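Local coordinates for protein putative streptothricin acetyltransferase (Bacillus anthracis, PDB 3PP9) that binds acetyl coenzyme A and, as a GNAT-family enzyme, probably transfers its acetyl group to streptothricin-type antibiotics, at residues L11-N14 with D15-N18; V66-E69 with Y70-K73; L93-N96 with W97-A101; L165-K168 with G169-M172. All coordinates share one frame; numbering follows the deposited sequence. Where two conformers were deposited one is given.

Contact 1 (L11-N14 with D15-N18); sequences LETN and DLDN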
ATOM      1  N   LEU A  11     -25.741  -1.675   1.551  1.00 15.00           N
ATOM      2  CA  LEU A  11     -26.035  -1.198   2.904  1.00 15.45           C
ATOM      3  C   LEU A  11     -26.809   0.124   2.823  1.00 17.16           C
ATOM      4  O   LEU A  11     -26.505   0.986   1.992  1.00 18.19           O
ATOM      5  CB  LEU A  11     -24.730  -0.950   3.666  1.00 15.97           C
ATOM      6  CG  LEU A  11     -24.870  -0.491   5.120  1.00 17.49           C
ATOM      7  CD1 LEU A  11     -25.389  -1.612   5.947  1.00 18.37           C
ATOM      8  CD2 LEU A  11     -23.514  -0.044   5.631  1.00 20.30           C
ATOM      9  N   GLU A  12     -27.783   0.280   3.725  1.00 17.39           N
ATOM     10  CA  GLU A  12     -28.637   1.476   3.820  1.00 18.45           C
ATOM     11  C   GLU A  12     -28.510   2.067   5.210  1.00 19.05           C
ATOM     12  O   GLU A  12     -28.216   1.364   6.168  1.00 19.23           O
ATOM     13  CB  GLU A  12     -30.111   1.079   3.578  1.00 18.42           C
ATOM     14  CG  GLU A  12     -30.380   0.501   2.185  1.00 19.73           C
ATOM     15  CD  GLU A  12     -31.767  -0.135   2.012  1.00 20.17           C
ATOM     16  OE1 GLU A  12     -32.620  -0.074   2.937  1.00 21.76           O
ATOM     17  OE2 GLU A  12     -31.985  -0.719   0.926  1.00 19.39           O
ATOM     18  N   THR A  13     -28.751   3.364   5.315  1.00 20.31           N
ATOM     19  CA  THR A  13     -28.700   4.046   6.591  1.00 22.07           C
ATOM     20  C   THR A  13     -29.582   3.333   7.618  1.00 21.84           C
ATOM     21  O   THR A  13     -29.181   3.112   8.757  1.00 23.24           O
ATOM     22  CB  THR A  13     -29.180   5.487   6.428  1.00 22.93           C
ATOM     23  OG1 THR A  13     -28.315   6.184   5.518  1.00 26.00           O
ATOM     24  CG2 THR A  13     -29.184   6.180   7.772  1.00 26.41           C
ATOM     25  N   ASN A  14     -30.772   2.936   7.185  1.00 22.63           N
ATOM     26  CA  ASN A  14     -31.728   2.267   8.048  1.00 24.65           C
ATOM     27  C   ASN A  14     -31.249   0.885   8.570  1.00 24.24           C
ATOM     28  O   ASN A  14     -31.853   0.330   9.480  1.00 25.79           O
ATOM     29  CB  ASN A  14     -33.129   2.236   7.375  1.00 25.61           C
ATOM     30  CG  ASN A  14     -33.764   3.655   7.191  1.00 28.10           C
ATOM     31  OD1 ASN A  14     -34.725   3.826   6.413  1.00 32.41           O
ATOM     32  ND2 ASN A  14     -33.223   4.660   7.882  1.00 30.44           N
ATOM     33  N   ASP A  15     -30.157   0.339   8.022  1.00 22.93           N
ATOM     34  CA  ASP A  15     -29.597  -0.930   8.490  1.00 22.99           C
ATOM     35  C   ASP A  15     -28.620  -0.746   9.647  1.00 23.95           C
ATOM     36  O   ASP A  15     -28.305  -1.702  10.344  1.00 24.11           O
ATOM     37  CB  ASP A  15     -28.763  -1.614   7.377  1.00 22.43           C
ATOM     38  CG  ASP A  15     -29.582  -1.998   6.160  1.00 22.93           C
ATOM     39  OD1 ASP A  15     -30.746  -2.423   6.323  1.00 23.06           O
ATOM     40  OD2 ASP A  15     -29.021  -1.943   5.030  1.00 20.77           O
ATOM     41  N   LEU A  16     -28.114   0.471   9.830  1.00 25.90           N
ATOM     42  CA  LEU A  16     -27.074   0.726  10.848  1.00 28.23           C
ATOM     43  C   LEU A  16     -27.342   0.291  12.286  1.00 31.35           C
ATOM     44  O   LEU A  16     -26.414  -0.114  12.987  1.00 31.25           O
ATOM     45  CB  LEU A  16     -26.617   2.194  10.795  1.00 27.81           C
ATOM     46  CG  LEU A  16     -25.941   2.594   9.477  1.00 27.25           C
ATOM     47  CD1 LEU A  16     -25.655   4.093   9.427  1.00 28.74           C
ATOM     48  CD2 LEU A  16     -24.657   1.775   9.261  1.00 28.56           C
ATOM     49  N   ASP A  17     -28.592   0.386  12.731  0.50 33.42           N
ATOM     50  CA  ASP A  17     -28.953  -0.018  14.096  0.50 35.70           C
ATOM     51  C   ASP A  17     -29.402  -1.479  14.173  0.50 36.54           C
ATOM     52  O   ASP A  17     -29.460  -2.057  15.260  0.50 37.73           O
ATOM     53  CB  ASP A  17     -30.044   0.894  14.658  0.50 36.66           C
ATOM     54  CG  ASP A  17     -29.571   2.325  14.846  0.50 38.13           C
ATOM     55  OD1 ASP A  17     -28.347   2.567  14.762  0.50 40.33           O
ATOM     56  OD2 ASP A  17     -30.421   3.204  15.097  0.50 39.49           O
ATOM     57  N   ASN A  18     -29.714  -2.070  13.020  1.00 37.26           N
ATOM     58  CA  ASN A  18     -30.144  -3.468  12.934  1.00 38.42           C
ATOM     59  C   ASN A  18     -28.921  -4.329  12.631  1.00 38.06           C
ATOM     60  O   ASN A  18     -29.037  -5.516  12.283  1.00 37.68           O
ATOM     61  CB  ASN A  18     -31.099  -3.655  11.745  1.00 39.09           C
ATOM     62  CG  ASN A  18     -32.335  -2.768  11.818  1.00 42.63           C
ATOM     63  OD1 ASN A  18     -32.723  -2.296  12.894  1.00 48.36           O
ATOM     64  ND2 ASN A  18     -32.981  -2.560  10.664  1.00 42.23           N
TER
HETATM   65  O   HOH W   1     -32.857  -0.569   5.646  1.00 14.12           O
HETATM   66  O   HOH W   2     -33.674  -0.122  10.977  0.50 12.72           O
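Glu-12 and Asp-15 are joined twice, once through the backbone and once through a side chain. Asp-15 N donates to Glu-12 O at 2.9 Å, while Asp-15 OD2 turns back to accept from Glu-12 N, also at 2.9 Å. The second donor arrives above the carboxylate plane, 39° out of it. With CG anti to the carbonyl carbon (chi1 -63°), the carboxylate lies beside the backbone N, which brings OD2 back over Glu-12 N. A further backbone bond runs from Leu-16 N to Thr-13 O at 3.0 Å.

Charge and water form the next layer. Glu-12 OE1 and Asp-15 OD1 stand 4.5 Å apart, their carboxylate planes only 17° from parallel, and one water donates to both. Their likely repulsion is probably relieved further by Arg-9, whose NH1 makes a salt bridge with Asp-15 OD2.

Apolar contact is lighter. Leu-11 CD1 lies against Asp-15 CB at 3.7 Å, the two side chains running in opposite directions, and Leu-11 CD2 meets Leu-16 CD2 at 4.2 Å. Leu-11 also packs on Ile-78 and Ile-80 of strand 76-83. Altogether this is a short 3-10 turn, closed by successive i to i+3 bonds and reinforced by an aspartate side chain, that leads the chain away from strand 7-10, the outermost strand at one end of the GNAT sheet.

Contact 2 (V66-E69 with Y70-K73); sequences VYNE and YINK
Tyr-70 and Lys-73 both turn back onto Val-66 to Glu-69 through their side-chain torsions. In Tyr-70, CG lies anti to the carbonyl carbon (chi1 -67°), which sets the ring with its edge toward the preceding carbonyls: CD1 is 3.6 Å from Val-66 O, near the ring plane, and Tyr-67 O is likewise at the edge. The chain of Lys-73 is bent at chi2 and chi3 (-69° and -71°), curling its methylenes around Glu-69 O, to which CG comes within 3.3 Å. Gln-76 NE2 donates a hydrogen bond to the same oxygen.

Backbone bonds supply the frame. Glu-69 N donates to Val-66 O at 3.1 Å and Tyr-70 N to Tyr-67 O at 2.9 Å, whereas the last step, Ile-71 N to Asn-68 O at 3.3 Å, is weak, as the 3-10 turn gives out. The Asn-68 and Ile-71 side chains cross at about a right angle, Asn-68 ND2 lying 4.1 Å from Ile-71 CD1.

No salt bridge or side-chain hydrogen bond joins the two halves. The chemistry thus implies a surface turn held by its own peptide groups, in which aromatic and aliphatic C-H groups line the carbonyl oxygens, while the Tyr-67 ring stacks with Phe-19.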
ATOM      1  N   VAL A  66     -15.965   2.371   9.990  1.00 24.16           N
ATOM      2  CA  VAL A  66     -17.217   3.044  10.345  1.00 22.72           C
ATOM      3  C   VAL A  66     -18.134   2.852   9.141  1.00 21.30           C
ATOM      4  O   VAL A  66     -17.921   3.470   8.097  1.00 21.20           O
ATOM      5  CB  VAL A  66     -17.002   4.517  10.618  1.00 22.94           C
ATOM      6  CG1 VAL A  66     -18.336   5.203  10.942  1.00 23.84           C
ATOM      7  CG2 VAL A  66     -16.017   4.702  11.772  1.00 25.34           C
ATOM      8  N   TYR A  67     -19.152   2.004   9.293  1.00 20.21           N
ATOM      9  CA  TYR A  67     -20.040   1.694   8.161  1.00 19.33           C
ATOM     10  C   TYR A  67     -20.658   2.916   7.486  1.00 19.21           C
ATOM     11  O   TYR A  67     -20.785   2.970   6.251  1.00 17.65           O
ATOM     12  CB  TYR A  67     -21.180   0.727   8.540  1.00 19.61           C
ATOM     13  CG  TYR A  67     -20.814  -0.567   9.231  1.00 20.52           C
ATOM     14  CD1 TYR A  67     -19.746  -1.333   8.821  1.00 23.64           C
ATOM     15  CD2 TYR A  67     -21.646  -1.078  10.216  1.00 25.19           C
ATOM     16  CE1 TYR A  67     -19.453  -2.552   9.448  1.00 26.17           C
ATOM     17  CE2 TYR A  67     -21.364  -2.272  10.853  1.00 26.36           C
ATOM     18  CZ  TYR A  67     -20.278  -3.004  10.473  1.00 26.71           C
ATOM     19  OH  TYR A  67     -20.034  -4.200  11.119  1.00 32.06           O
ATOM     20  N   ASN A  68     -21.043   3.920   8.272  1.00 19.57           N
ATOM     21  CA  ASN A  68     -21.687   5.120   7.714  1.00 20.34           C
ATOM     22  C   ASN A  68     -20.842   5.854   6.670  1.00 19.27           C
ATOM     23  O   ASN A  68     -21.369   6.570   5.828  1.00 20.85           O
ATOM     24  CB  ASN A  68     -22.053   6.073   8.861  1.00 22.12           C
ATOM     25  CG  ASN A  68     -22.967   7.197   8.432  1.00 24.42           C
ATOM     26  OD1 ASN A  68     -22.720   8.368   8.730  1.00 30.67           O
ATOM     27  ND2 ASN A  68     -24.030   6.854   7.725  1.00 24.97           N
ATOM     28  N   GLU A  69     -19.527   5.681   6.735  1.00 19.45           N
ATOM     29  CA  GLU A  69     -18.614   6.318   5.785  1.00 20.21           C
ATOM     30  C   GLU A  69     -18.737   5.743   4.389  1.00 19.10           C
ATOM     31  O   GLU A  69     -18.217   6.326   3.438  1.00 19.10           O
ATOM     32  CB  GLU A  69     -17.157   6.126   6.226  1.00 21.63           C
ATOM     33  CG  GLU A  69     -16.794   6.767   7.538  1.00 24.69           C
ATOM     34  CD  GLU A  69     -15.323   6.588   7.895  1.00 27.46           C
ATOM     35  OE1 GLU A  69     -14.564   5.954   7.123  1.00 32.97           O
ATOM     36  OE2 GLU A  69     -14.917   7.098   8.955  1.00 30.37           O
ATOM     37  N   TYR A  70     -19.433   4.615   4.263  1.00 16.75           N
ATOM     38  CA  TYR A  70     -19.601   3.912   2.991  1.00 16.36           C
ATOM     39  C   TYR A  70     -20.988   4.027   2.421  1.00 18.63           C
ATOM     40  O   TYR A  70     -21.277   3.421   1.401  1.00 18.38           O
ATOM     41  CB  TYR A  70     -19.200   2.435   3.149  1.00 16.91           C
ATOM     42  CG  TYR A  70     -17.724   2.284   3.407  1.00 14.84           C
ATOM     43  CD1 TYR A  70     -17.190   2.493   4.663  1.00 17.57           C
ATOM     44  CD2 TYR A  70     -16.856   1.929   2.384  1.00 14.11           C
ATOM     45  CE1 TYR A  70     -15.829   2.377   4.885  1.00 17.14           C
ATOM     46  CE2 TYR A  70     -15.497   1.814   2.607  1.00 15.46           C
ATOM     47  CZ  TYR A  70     -14.994   2.031   3.848  1.00 18.25           C
ATOM     48  OH  TYR A  70     -13.640   1.917   4.069  1.00 21.57           O
ATOM     49  N   ILE A  71     -21.842   4.808   3.065  1.00 17.27           N
ATOM     50  CA  ILE A  71     -23.203   4.992   2.577  1.00 19.96           C
ATOM     51  C   ILE A  71     -23.282   6.254   1.735  1.00 20.81           C
ATOM     52  O   ILE A  71     -22.737   7.299   2.110  1.00 21.65           O
ATOM     53  CB  ILE A  71     -24.211   5.033   3.749  1.00 21.77           C
ATOM     54  CG1 ILE A  71     -24.218   3.673   4.437  1.00 24.06           C
ATOM     55  CG2 ILE A  71     -25.617   5.373   3.227  1.00 23.87           C
ATOM     56  CD1 ILE A  71     -25.113   3.546   5.653  1.00 27.09           C
ATOM     57  N   ASN A  72     -23.894   6.134   0.560  1.00 21.30           N
ATOM     58  CA  ASN A  72     -24.087   7.268  -0.340  1.00 22.88           C
ATOM     59  C   ASN A  72     -22.755   7.883  -0.800  1.00 22.10           C
ATOM     60  O   ASN A  72     -22.515   9.085  -0.652  1.00 24.35           O
ATOM     61  CB  ASN A  72     -24.972   8.313   0.366  1.00 23.62           C
ATOM     62  CG  ASN A  72     -25.503   9.387  -0.570  1.00 28.48           C
ATOM     63  OD1 ASN A  72     -25.548   9.206  -1.791  1.00 31.64           O
ATOM     64  ND2 ASN A  72     -25.934  10.507   0.008  1.00 31.38           N
ATOM     65  N   LYS A  73     -21.899   7.050  -1.369  1.00 19.56           N
ATOM     66  CA  LYS A  73     -20.601   7.490  -1.839  1.00 19.53           C
ATOM     67  C   LYS A  73     -20.397   7.001  -3.256  1.00 20.20           C
ATOM     68  O   LYS A  73     -20.729   5.862  -3.590  1.00 20.91           O
ATOM     69  CB  LYS A  73     -19.483   6.876  -0.995  1.00 18.35           C
ATOM     70  CG  LYS A  73     -19.595   7.120   0.502  1.00 20.67           C
ATOM     71  CD  LYS A  73     -19.377   8.543   0.950  1.00 24.59           C
ATOM     72  CE  LYS A  73     -17.937   8.970   0.814  1.00 26.21           C
ATOM     73  NZ  LYS A  73     -17.723  10.268   1.531  1.00 25.63           N
TER

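Contact 3 (L93-N96 with W97-A101); sequences LKKN and WNNYA. With PO4 (phosphate ion), chain E.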
ATOM      1  N   LEU A  93     -15.846  -2.080   0.228  1.00 12.10           N
ATOM      2  CA  LEU A  93     -15.080  -1.797  -0.969  1.00 12.46           C
ATOM      3  C   LEU A  93     -14.816  -0.316  -1.219  1.00 13.45           C
ATOM      4  O   LEU A  93     -15.629   0.528  -0.859  1.00 14.28           O
ATOM      5  CB  LEU A  93     -15.946  -2.250  -2.163  1.00 13.31           C
ATOM      6  CG  LEU A  93     -16.334  -3.722  -2.179  1.00 12.98           C
ATOM      7  CD1 LEU A  93     -17.407  -3.999  -3.210  1.00 14.69           C
ATOM      8  CD2 LEU A  93     -15.131  -4.589  -2.421  1.00 15.63           C
ATOM      9  N   LYS A  94     -13.680  -0.021  -1.842  0.50 14.14           N
ATOM     10  CA  LYS A  94     -13.355   1.349  -2.233  0.50 15.23           C
ATOM     11  C   LYS A  94     -12.678   1.258  -3.594  0.50 15.62           C
ATOM     12  O   LYS A  94     -12.337   0.162  -4.062  0.50 15.11           O
ATOM     13  CB  LYS A  94     -12.365   2.038  -1.302  0.50 15.98           C
ATOM     14  CG  LYS A  94     -10.962   1.526  -1.401  0.50 18.43           C
ATOM     15  CD  LYS A  94      -9.982   2.425  -0.652  0.50 20.79           C
ATOM     16  CE  LYS A  94      -8.556   1.904  -0.787  0.50 21.95           C
ATOM     17  NZ  LYS A  94      -7.573   2.760  -0.059  0.50 25.09           N
ATOM     18  N   LYS A  95     -12.565   2.396  -4.268  1.00 16.69           N
ATOM     19  CA  LYS A  95     -11.826   2.450  -5.526  1.00 17.18           C
ATOM     20  C   LYS A  95     -10.430   2.904  -5.140  1.00 18.54           C
ATOM     21  O   LYS A  95     -10.268   3.931  -4.481  1.00 21.24           O
ATOM     22  CB  LYS A  95     -12.467   3.418  -6.505  1.00 18.26           C
ATOM     23  CG  LYS A  95     -11.756   3.459  -7.832  1.00 20.00           C
ATOM     24  CD  LYS A  95     -12.452   4.447  -8.732  1.00 23.33           C
ATOM     25  CE  LYS A  95     -11.825   4.525 -10.092  1.00 28.74           C
ATOM     26  NZ  LYS A  95     -12.594   5.486 -10.944  1.00 32.05           N
ATOM     27  N   ASN A  96      -9.416   2.159  -5.561  1.00 18.40           N
ATOM     28  CA  ASN A  96      -8.027   2.464  -5.222  1.00 20.24           C
ATOM     29  C   ASN A  96      -7.357   3.405  -6.227  1.00 21.68           C
ATOM     30  O   ASN A  96      -7.872   3.632  -7.315  1.00 21.78           O
ATOM     31  CB  ASN A  96      -7.250   1.146  -5.172  1.00 19.93           C
ATOM     32  CG  ASN A  96      -5.975   1.245  -4.384  1.00 23.13           C
ATOM     33  OD1 ASN A  96      -5.896   2.016  -3.430  1.00 26.31           O
ATOM     34  ND2 ASN A  96      -4.987   0.432  -4.733  1.00 25.91           N
ATOM     35  N   TRP A  97      -6.186   3.934  -5.875  1.00 23.70           N
ATOM     36  CA  TRP A  97      -5.456   4.831  -6.789  1.00 25.04           C
ATOM     37  C   TRP A  97      -5.109   4.211  -8.149  1.00 25.31           C
ATOM     38  O   TRP A  97      -4.953   4.937  -9.127  1.00 26.34           O
ATOM     39  CB  TRP A  97      -4.160   5.337  -6.147  1.00 26.93           C
ATOM     40  CG  TRP A  97      -3.150   4.256  -5.860  1.00 26.65           C
ATOM     41  CD1 TRP A  97      -3.012   3.554  -4.704  1.00 28.63           C
ATOM     42  CD2 TRP A  97      -2.133   3.774  -6.745  1.00 28.75           C
ATOM     43  NE1 TRP A  97      -1.976   2.654  -4.813  1.00 27.11           N
ATOM     44  CE2 TRP A  97      -1.424   2.765  -6.058  1.00 29.05           C
ATOM     45  CE3 TRP A  97      -1.762   4.084  -8.055  1.00 30.93           C
ATOM     46  CZ2 TRP A  97      -0.362   2.076  -6.636  1.00 29.05           C
ATOM     47  CZ3 TRP A  97      -0.713   3.397  -8.628  1.00 32.27           C
ATOM     48  CH2 TRP A  97      -0.026   2.400  -7.920  1.00 31.66           C
ATOM     49  N   ASN A  98      -4.959   2.888  -8.212  1.00 23.18           N
ATOM     50  CA  ASN A  98      -4.620   2.212  -9.468  1.00 23.92           C
ATOM     51  C   ASN A  98      -5.856   1.772 -10.239  1.00 23.23           C
ATOM     52  O   ASN A  98      -5.762   0.958 -11.151  1.00 25.08           O
ATOM     53  CB  ASN A  98      -3.730   1.001  -9.216  1.00 23.83           C
ATOM     54  CG  ASN A  98      -4.470  -0.132  -8.570  1.00 22.66           C
ATOM     55  OD1 ASN A  98      -5.507   0.073  -7.936  1.00 20.08           O
ATOM     56  ND2 ASN A  98      -3.931  -1.349  -8.700  1.00 23.28           N
ATOM     57  N   ASN A  99      -7.010   2.312  -9.856  1.00 23.24           N
ATOM     58  CA  ASN A  99      -8.280   2.021 -10.491  1.00 23.58           C
ATOM     59  C   ASN A  99      -8.959   0.730 -10.107  1.00 22.63           C
ATOM     60  O   ASN A  99     -10.117   0.562 -10.425  1.00 25.15           O
ATOM     61  CB  ASN A  99      -8.227   2.200 -12.014  1.00 25.57           C
ATOM     62  CG  ASN A  99      -8.012   3.648 -12.418  1.00 30.29           C
ATOM     63  OD1 ASN A  99      -7.323   3.931 -13.395  1.00 39.55           O
ATOM     64  ND2 ASN A  99      -8.589   4.574 -11.652  1.00 32.03           N
ATOM     65  N   TYR A 100      -8.293  -0.166  -9.381  1.00 19.97           N
ATOM     66  CA  TYR A 100      -8.946  -1.394  -8.982  1.00 18.30           C
ATOM     67  C   TYR A 100      -9.886  -1.184  -7.810  1.00 16.84           C
ATOM     68  O   TYR A 100      -9.746  -0.243  -7.024  1.00 16.41           O
ATOM     69  CB  TYR A 100      -7.899  -2.438  -8.514  1.00 18.77           C
ATOM     70  CG  TYR A 100      -7.288  -3.320  -9.578  1.00 22.34           C
ATOM     71  CD1 TYR A 100      -6.810  -2.792 -10.763  1.00 28.29           C
ATOM     72  CD2 TYR A 100      -7.125  -4.686  -9.361  1.00 26.23           C
ATOM     73  CE1 TYR A 100      -6.261  -3.606 -11.731  1.00 31.88           C
ATOM     74  CE2 TYR A 100      -6.549  -5.506 -10.340  1.00 28.57           C
ATOM     75  CZ  TYR A 100      -6.124  -4.946 -11.516  1.00 30.97           C
ATOM     76  OH  TYR A 100      -5.540  -5.688 -12.529  1.00 34.78           O
ATOM     77  N   ALA A 101     -10.881  -2.053  -7.728  1.00 15.60           N
ATOM     78  CA  ALA A 101     -11.743  -2.092  -6.564  1.00 14.69           C
ATOM     79  C   ALA A 101     -10.822  -2.712  -5.506  1.00 15.51           C
ATOM     80  O   ALA A 101     -10.028  -3.602  -5.822  1.00 16.80           O
ATOM     81  CB  ALA A 101     -12.924  -2.972  -6.803  1.00 14.72           C
TER
HETATM   82  P   PO4 E 186      -1.912  -0.092  -2.237  1.00 46.79           P
HETATM   83  O1  PO4 E 186      -3.052   0.303  -1.326  1.00 49.79           O
HETATM   84  O2  PO4 E 186      -0.947   1.061  -2.397  1.00 48.12           O
HETATM   85  O3  PO4 E 186      -1.235  -1.299  -1.644  1.00 48.87           O
HETATM   86  O4  PO4 E 186      -2.484  -0.426  -3.591  1.00 48.30           O
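Asn-96 and Tyr-100 form the tight part of this hairpin: Asn-96 N donates to Tyr-100 O at 2.8 Å, nearly along the C=O axis. Beyond this bond the chain reverses in a type I turn, closed by Asn-99 N to Asn-96 O at 3.0 Å. Asn-99, at positive phi (79°), completes the classic G1 bulge.

Inside the turn Asn-98 OD1 is gripped from opposite faces of its amide plane, by Tyr-100 N at 3.1 Å, an Asx turn, and by Asn-96 ND2 at 3.3 Å. Asn-98 CG sits between its backbone N and carbonyl carbon (chi1 72°), which turns OD1 back over the turn, its amide plane 76° from that of Asn-96. Asn-98 ND2 donates to Val-166 O of the second subunit, so both ends of this buried amide are satisfied.

The outer side is looser. The extended chain of Lys-95 runs alongside Asn-99, Lys-95 CE 3.6 Å from Asn-99 ND2. Trp-97 is largely exposed, apart from packing on Val-166 of the second subunit, and its ring edge meets a phosphate ion, probably from the crystallisation liquor: NE1 donates to O2 at 3.1 Å, and Asn-96 ND2 reaches O4 at 2.9 Å.

The hairpin joins strands 86-95 and 101-108, with Lys-95 opposite Ala-101 as a non-hydrogen-bonded pair. Strand 136-142 flanks it through Met-138, and helix 117-131 covers Leu-93 and Ala-101 with Trp-128.

Contact 4 (L165-K168 with G169-M172); sequences LVYK and GLNM
Tyr-167 O receives two backbone donors from 169-172, in a 3-10 turn where this one carbonyl accepts at both i+3 and i+4: Leu-170 N at 3.1 Å, from above the carbonyl plane, and Asn-171 N at 3.1 Å, in that plane. One step earlier, Gly-169 N makes only a weak bond to Val-166 O at 3.4 Å.

Side-chain packing follows at Lys-168. The selenium of Met-172, a selenomethionine, lies 4.0 Å from Lys-168 CB, the two side chains crossing at about a right angle. CG beside the backbone N (chi1 -76°) and the bend at chi2 (-77°) bring the selenium back to Lys-168. Nearby, Lys-168 CA makes a C-H...O contact with Asn-171 O at 3.5 Å. Tyr-167 CD1, at the ring edge, lies 4.4 Å from Leu-170 CD1.

Farther out, Lys-168 NZ is positioned by a salt bridge to Asp-175 and a hydrogen bond to Ser-174 O. Tyr-167 OH is tied to Glu-140 of strand 136-142, and its ring packs edge-to-face with Trp-97 of the second subunit, which places the turn at the dimer interface. A single water completes the closure, accepting from Lys-168 NZ at 3.1 Å and donating to Met-172 O.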
ATOM      1  N   LEU A 165       8.366  -6.106   5.805  1.00 15.50           N
ATOM      2  CA  LEU A 165       8.667  -5.126   6.829  1.00 17.04           C
ATOM      3  C   LEU A 165       7.543  -4.196   7.230  1.00 17.45           C
ATOM      4  O   LEU A 165       7.624  -3.585   8.299  1.00 19.20           O
ATOM      5  CB  LEU A 165       9.867  -4.278   6.380  1.00 17.45           C
ATOM      6  CG  LEU A 165      11.188  -5.036   6.160  1.00 19.16           C
ATOM      7  CD1 LEU A 165      12.312  -4.098   5.716  1.00 18.69           C
ATOM      8  CD2 LEU A 165      11.621  -5.768   7.411  1.00 21.43           C
ATOM      9  N   VAL A 166       6.495  -4.100   6.427  1.00 16.37           N
ATOM     10  CA  VAL A 166       5.436  -3.128   6.752  1.00 17.68           C
ATOM     11  C   VAL A 166       4.856  -3.355   8.169  1.00 18.81           C
ATOM     12  O   VAL A 166       4.666  -2.406   8.950  1.00 20.60           O
ATOM     13  CB  VAL A 166       4.387  -3.026   5.658  1.00 17.59           C
ATOM     14  CG1 VAL A 166       3.538  -4.301   5.542  1.00 18.73           C
ATOM     15  CG2 VAL A 166       3.512  -1.760   5.886  1.00 18.25           C
ATOM     16  N   TYR A 167       4.668  -4.617   8.538  1.00 17.96           N
ATOM     17  CA  TYR A 167       4.122  -4.915   9.881  1.00 19.66           C
ATOM     18  C   TYR A 167       5.043  -4.654  11.073  1.00 21.42           C
ATOM     19  O   TYR A 167       4.559  -4.563  12.223  1.00 21.90           O
ATOM     20  CB  TYR A 167       3.531  -6.326   9.947  1.00 19.87           C
ATOM     21  CG  TYR A 167       2.199  -6.430   9.260  1.00 22.36           C
ATOM     22  CD1 TYR A 167       1.055  -5.952   9.886  1.00 25.88           C
ATOM     23  CD2 TYR A 167       2.060  -7.036   8.028  1.00 23.71           C
ATOM     24  CE1 TYR A 167      -0.173  -6.030   9.283  1.00 26.88           C
ATOM     25  CE2 TYR A 167       0.812  -7.125   7.410  1.00 25.78           C
ATOM     26  CZ  TYR A 167      -0.295  -6.615   8.043  1.00 29.21           C
ATOM     27  OH  TYR A 167      -1.540  -6.696   7.452  1.00 33.32           O
ATOM     28  N   LYS A 168       6.341  -4.527  10.815  0.50 21.90           N
ATOM     29  CA  LYS A 168       7.331  -4.242  11.844  0.50 23.85           C
ATOM     30  C   LYS A 168       7.050  -2.928  12.554  0.50 24.89           C
ATOM     31  O   LYS A 168       7.461  -2.734  13.692  0.50 25.45           O
ATOM     32  CB  LYS A 168       8.714  -4.109  11.206  0.50 24.70           C
ATOM     33  CG  LYS A 168       9.261  -5.375  10.576  0.50 25.82           C
ATOM     34  CD  LYS A 168       9.598  -6.395  11.647  0.50 25.62           C
ATOM     35  CE  LYS A 168      10.204  -7.649  11.049  0.50 27.06           C
ATOM     36  NZ  LYS A 168      10.613  -8.576  12.130  0.50 27.29           N
ATOM     37  N   GLY A 169       6.356  -2.018  11.874  1.00 24.12           N
ATOM     38  CA  GLY A 169       6.062  -0.702  12.444  1.00 26.74           C
ATOM     39  C   GLY A 169       5.125  -0.823  13.630  1.00 29.20           C
ATOM     40  O   GLY A 169       5.138   0.016  14.523  1.00 30.17           O
ATOM     41  N   LEU A 170       4.291  -1.856  13.620  1.00 30.71           N
ATOM     42  CA  LEU A 170       3.381  -2.098  14.741  1.00 34.07           C
ATOM     43  C   LEU A 170       4.114  -2.947  15.777  1.00 36.65           C
ATOM     44  O   LEU A 170       4.200  -2.570  16.955  1.00 38.95           O
ATOM     45  CB  LEU A 170       2.102  -2.787  14.275  1.00 33.53           C
ATOM     46  CG  LEU A 170       1.247  -2.039  13.243  1.00 35.58           C
ATOM     47  CD1 LEU A 170       0.020  -2.860  12.893  1.00 37.27           C
ATOM     48  CD2 LEU A 170       0.829  -0.664  13.738  1.00 39.04           C
ATOM     49  N   ASN A 171       4.650  -4.088  15.334  1.00 37.81           N
ATOM     50  CA  ASN A 171       5.385  -5.008  16.221  1.00 40.12           C
ATOM     51  C   ASN A 171       6.689  -5.561  15.621  1.00 39.61           C
ATOM     52  O   ASN A 171       6.660  -6.309  14.649  1.00 38.41           O
ATOM     53  CB  ASN A 171       4.508  -6.206  16.632  1.00 41.34           C
ATOM     54  CG  ASN A 171       3.275  -5.804  17.434  1.00 44.42           C
ATOM     55  OD1 ASN A 171       2.691  -4.744  17.221  1.00 49.20           O
ATOM     56  ND2 ASN A 171       2.847  -6.680  18.333  1.00 47.34           N
HETATM   57  N   MSE A 172       7.814  -5.205  16.233  1.00 41.17           N
HETATM   58  CA  MSE A 172       9.152  -5.660  15.820  1.00 42.03           C
HETATM   59  C   MSE A 172       9.497  -7.107  16.184  1.00 42.53           C
HETATM   60  O   MSE A 172      10.470  -7.666  15.670  1.00 42.78           O
HETATM   61  CB  MSE A 172      10.207  -4.768  16.482  1.00 43.92           C
HETATM   62  CG  MSE A 172      10.354  -3.408  15.864  1.00 45.25           C
HETATM   63 SE   MSE A 172      11.359  -3.572  14.200  1.00 49.19          SE
HETATM   64  CE  MSE A 172      13.104  -4.049  14.930  1.00 51.71           C
TER
HETATM   65  O   HOH W   3      12.925  -7.450  13.866  1.00 28.46           O

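Overall arrangement
From the N terminus the four contacts follow in series, none nesting within or crossing another. Contact 1 turns the chain as it leaves strand 7-10, and contact 2 turns it before strand 76-83. These two touch, Leu-16 CD1 lying 3.6 Å from Asn-68 ND2, so that separate loops pack together on one side of the molecule. Contact 2 in turn reaches contact 3 where Tyr-70 meets Leu-93. Contact 3 closes the hairpin between strands 86-95 and 101-108. Contact 4, between strands 158-163 and 178-184, stands about 25 Å, centre to centre, from contact 3, yet both meet the second subunit, where 97-100 of one chain faces 166-170 of the other.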